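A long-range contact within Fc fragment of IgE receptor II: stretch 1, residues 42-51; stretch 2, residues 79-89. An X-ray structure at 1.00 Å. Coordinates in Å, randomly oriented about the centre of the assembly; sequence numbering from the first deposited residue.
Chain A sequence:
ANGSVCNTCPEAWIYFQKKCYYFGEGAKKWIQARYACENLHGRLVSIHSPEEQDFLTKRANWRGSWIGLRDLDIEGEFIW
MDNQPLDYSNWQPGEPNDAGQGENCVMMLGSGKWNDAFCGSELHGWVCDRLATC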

# COMPACT_ATOMS: atom_id res chain seq x y z
N GLY A 42 -6.20 -5.21 -9.94
CA GLY A 42 -5.08 -4.36 -9.58
C GLY A 42 -4.14 -5.08 -8.64
O GLY A 42 -4.21 -6.31 -8.49
N ARG A 43 -3.26 -4.33 -7.99
CA ARG A 43 -2.37 -4.86 -6.97
C ARG A 43 -2.31 -3.86 -5.82
O ARG A 43 -2.57 -2.67 -6.00
N LEU A 44 -1.93 -4.32 -4.63
CA LEU A 44 -1.68 -3.39 -3.54
C LEU A 44 -0.70 -2.32 -4.01
O LEU A 44 0.25 -2.59 -4.75
N VAL A 45 -0.95 -1.08 -3.55
CA VAL A 45 -0.34 0.11 -4.12
C VAL A 45 1.18 0.14 -3.94
O VAL A 45 1.72 -0.21 -2.88
N SER A 46 1.85 0.65 -4.98
CA SER A 46 3.28 0.92 -4.95
C SER A 46 3.52 2.42 -5.08
O SER A 46 2.85 3.09 -5.87
N ILE A 47 4.48 2.96 -4.32
CA ILE A 47 4.59 4.41 -4.10
C ILE A 47 6.00 4.86 -4.48
O ILE A 47 6.99 4.35 -3.92
N HIS A 48 6.10 5.85 -5.38
CA HIS A 48 7.39 6.18 -5.98
C HIS A 48 7.71 7.67 -6.06
O HIS A 48 8.69 8.04 -6.72
N SER A 49 6.96 8.52 -5.36
CA SER A 49 7.29 9.95 -5.36
C SER A 49 6.58 10.62 -4.20
O SER A 49 5.57 10.11 -3.70
N PRO A 50 7.05 11.81 -3.80
CA PRO A 50 6.32 12.56 -2.78
C PRO A 50 4.94 13.01 -3.24
O PRO A 50 4.03 13.12 -2.41
N GLU A 51 4.76 13.28 -4.53
CA GLU A 51 3.45 13.71 -5.02
C GLU A 51 2.45 12.56 -4.93
O GLU A 51 1.29 12.77 -4.53
N ILE A 79 10.19 -5.28 -1.12
CA ILE A 79 9.83 -5.44 -2.53
C ILE A 79 8.46 -4.80 -2.73
O ILE A 79 7.53 -5.06 -1.96
N TRP A 80 8.34 -3.98 -3.78
CA TRP A 80 7.06 -3.41 -4.18
C TRP A 80 6.27 -4.39 -5.04
O TRP A 80 6.82 -5.17 -5.83
N MET A 81 4.94 -4.27 -4.97
CA MET A 81 4.05 -5.00 -5.87
C MET A 81 4.36 -4.72 -7.35
O MET A 81 4.21 -5.62 -8.18
N ASP A 82 4.77 -3.50 -7.69
CA ASP A 82 5.09 -3.18 -9.08
C ASP A 82 6.52 -3.54 -9.48
O ASP A 82 6.91 -3.31 -10.64
N ASN A 83 7.29 -4.11 -8.55
CA ASN A 83 8.66 -4.56 -8.79
C ASN A 83 9.62 -3.42 -9.17
O ASN A 83 10.73 -3.69 -9.63
N GLN A 84 9.25 -2.17 -8.93
CA GLN A 84 10.11 -1.03 -9.23
C GLN A 84 11.02 -0.73 -8.05
O GLN A 84 10.87 -1.28 -6.95
N PRO A 85 12.01 0.15 -8.24
CA PRO A 85 13.02 0.36 -7.20
C PRO A 85 12.49 0.99 -5.92
O PRO A 85 11.41 1.59 -5.86
N LEU A 86 13.32 0.87 -4.88
CA LEU A 86 13.09 1.47 -3.56
C LEU A 86 13.58 2.92 -3.61
O LEU A 86 14.61 3.30 -3.04
N ASP A 87 12.84 3.75 -4.36
CA ASP A 87 13.31 5.08 -4.75
C ASP A 87 12.64 6.22 -3.99
O ASP A 87 13.07 7.37 -4.13
N TYR A 88 11.64 5.93 -3.16
CA TYR A 88 10.95 6.93 -2.36
C TYR A 88 10.49 6.25 -1.08
O TYR A 88 9.89 5.17 -1.15
N SER A 89 10.70 6.88 0.08
CA SER A 89 10.16 6.33 1.32
C SER A 89 9.41 7.38 2.14
O SER A 89 9.68 8.58 2.05

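His-48 is the polar hub of the contact. Its CA-to-CB bond points away from the second stretch, but with chi1 at m and chi2 at -70° the imidazole swings back, and both ring nitrogens donate to carboxylates at the ring edge. ND1 of His-48 gives a nearly straight hydrogen bond to OD1 of Asp-87 (2.7 Å, 169°). NE2 of His-48 reaches both carboxylate oxygens of Asp-82: the bond to OD1 (3.1 Å) is well aligned, that to OD2 (2.9 Å) weak. Two donating nitrogens imply a doubly protonated, positively charged ring. Asp-82 and Asp-87 are both chi1 p; OD1 of Asp-82 also accepts from the backbone N of Gln-84 (3.0 Å), which steadies the carboxylate. Ser-46, chi1 m, adds an anchor, its OG accepting from N of Asp-82 (3.0 Å) within the type I turn Trp-80 to Asn-83.

Water 1 ties both stretches together: it donates to O of Ile-47 (2.9 Å) and accepts from NE1 of Trp-80 (2.9 Å) and N of Tyr-88 (3.0 Å). Water 2 donates to O of His-48 (2.8 Å) and, weakly, to OD2 of Asp-87 (3.2 Å).

Around this network the packing is largely aromatic. Trp-80 (chi1 m, chi2 114°) points toward stretch 1 and receives the edge of His-48 on its face, centroids 4.5 Å apart; Ile-47 (m, t) sets CB 3.8 Å from CH2 of Trp-80. Tyr-88, chi1 t, also points in. The backbone of Ser-49 and Pro-50 covers one face of its ring, CD of Pro-50 lies 3.8 Å from CD1 of Tyr-88, and CG2 of Ile-47 approaches CD2 of Tyr-88 (3.9 Å). Farther out, Met-81, with chi1 between wells at -110°, brings CG to 3.8 Å from CB of Arg-43 and 4.2 Å from CB of Leu-44.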

# COMPACT_ATOMS: atom_id res chain seq x y z
CB ARG A 43 -0.93 -5.07 -7.49
CG ARG A 43 -0.78 -6.04 -8.66
CD ARG A 43 0.66 -6.49 -8.77
NE ARG A 43 0.94 -7.33 -9.94
CZ ARG A 43 1.32 -6.87 -11.13
NH1 ARG A 43 1.47 -5.56 -11.34
NH2 ARG A 43 1.55 -7.73 -12.11
CB LEU A 44 -1.12 -4.14 -2.33
CG LEU A 44 -2.14 -4.92 -1.49
CD1 LEU A 44 -1.42 -5.89 -0.56
CD2 LEU A 44 -3.02 -3.95 -0.69
CB VAL A 45 -1.00 1.38 -3.53
CG1 VAL A 45 -0.75 1.50 -2.02
CG2 VAL A 45 -0.56 2.65 -4.23
CB SER A 46 3.99 0.19 -6.10
OG SER A 46 3.76 -1.21 -6.08
CB ILE A 47 4.27 4.79 -2.65
CG1 ILE A 47 2.92 4.20 -2.21
CG2 ILE A 47 4.28 6.31 -2.48
CD1 ILE A 47 2.65 4.35 -0.71
CB HIS A 48 7.51 5.53 -7.37
CG HIS A 48 7.58 4.05 -7.29
ND1 HIS A 48 8.69 3.40 -6.79
CD2 HIS A 48 6.67 3.08 -7.57
CE1 HIS A 48 8.47 2.09 -6.79
NE2 HIS A 48 7.26 1.88 -7.26
CB SER A 49 6.85 10.62 -6.67
OG SER A 49 5.44 10.66 -6.78
CB PRO A 50 7.26 13.75 -2.48
CG PRO A 50 8.12 13.88 -3.69
CD PRO A 50 8.31 12.47 -4.20
CB GLU A 51 3.58 14.20 -6.46
CG GLU A 51 4.45 15.45 -6.63
CD GLU A 51 5.96 15.20 -6.63
OE1 GLU A 51 6.41 14.04 -6.75
OE2 GLU A 51 6.71 16.20 -6.51
CB ILE A 79 9.75 -6.93 -2.94
CG1 ILE A 79 11.02 -7.70 -2.56
CG2 ILE A 79 9.48 -7.07 -4.43
CD1 ILE A 79 10.95 -9.19 -2.87
CB TRP A 80 7.27 -2.15 -5.04
CG TRP A 80 7.69 -0.93 -4.27
CD1 TRP A 80 8.88 -0.27 -4.36
CD2 TRP A 80 6.89 -0.21 -3.33
NE1 TRP A 80 8.88 0.81 -3.51
CE2 TRP A 80 7.67 0.87 -2.86
CE3 TRP A 80 5.60 -0.38 -2.82
CZ2 TRP A 80 7.19 1.77 -1.91
CZ3 TRP A 80 5.13 0.51 -1.86
CH2 TRP A 80 5.92 1.57 -1.42
CB MET A 81 2.58 -4.65 -5.56
CG MET A 81 1.77 -5.77 -4.94
SD MET A 81 2.40 -6.33 -3.36
CE MET A 81 1.41 -7.82 -3.20
CB ASP A 82 4.75 -1.71 -9.41
CG ASP A 82 5.66 -0.68 -8.76
OD1 ASP A 82 6.62 -1.05 -8.04
OD2 ASP A 82 5.39 0.52 -8.98
CB ASN A 83 8.76 -5.71 -9.80
CG ASN A 83 8.27 -7.04 -9.24
OD1 ASN A 83 8.52 -7.37 -8.09
ND2 ASN A 83 7.63 -7.81 -10.06
CB GLN A 84 9.25 0.17 -9.60
CG GLN A 84 8.55 0.04 -10.93
CD GLN A 84 7.66 1.23 -11.20
OE1 GLN A 84 7.82 2.31 -10.62
NE2 GLN A 84 6.69 1.04 -12.09
CB PRO A 85 14.04 1.29 -7.87
CG PRO A 85 13.88 1.00 -9.33
CD PRO A 85 12.41 0.79 -9.51
CB LEU A 86 13.79 0.67 -2.48
CG LEU A 86 13.47 -0.82 -2.42
CD1 LEU A 86 14.15 -1.44 -1.20
CD2 LEU A 86 11.96 -1.10 -2.41
CB ASP A 87 13.19 5.26 -6.27
CG ASP A 87 11.80 4.93 -6.84
OD1 ASP A 87 10.82 4.86 -6.07
OD2 ASP A 87 11.71 4.75 -8.07
CB TYR A 88 9.72 7.51 -3.11
CG TYR A 88 8.88 8.33 -2.16
CD1 TYR A 88 9.25 9.63 -1.81
CD2 TYR A 88 7.80 7.76 -1.51
CE1 TYR A 88 8.54 10.34 -0.85
CE2 TYR A 88 7.09 8.45 -0.55
CZ TYR A 88 7.47 9.74 -0.22
OH TYR A 88 6.75 10.38 0.75
CB SER A 89 11.24 5.67 2.19
OG SER A 89 12.24 6.60 2.56
O HOH W 1 9.71 3.58 -3.34
O HOH W 2 10.51 7.60 -8.77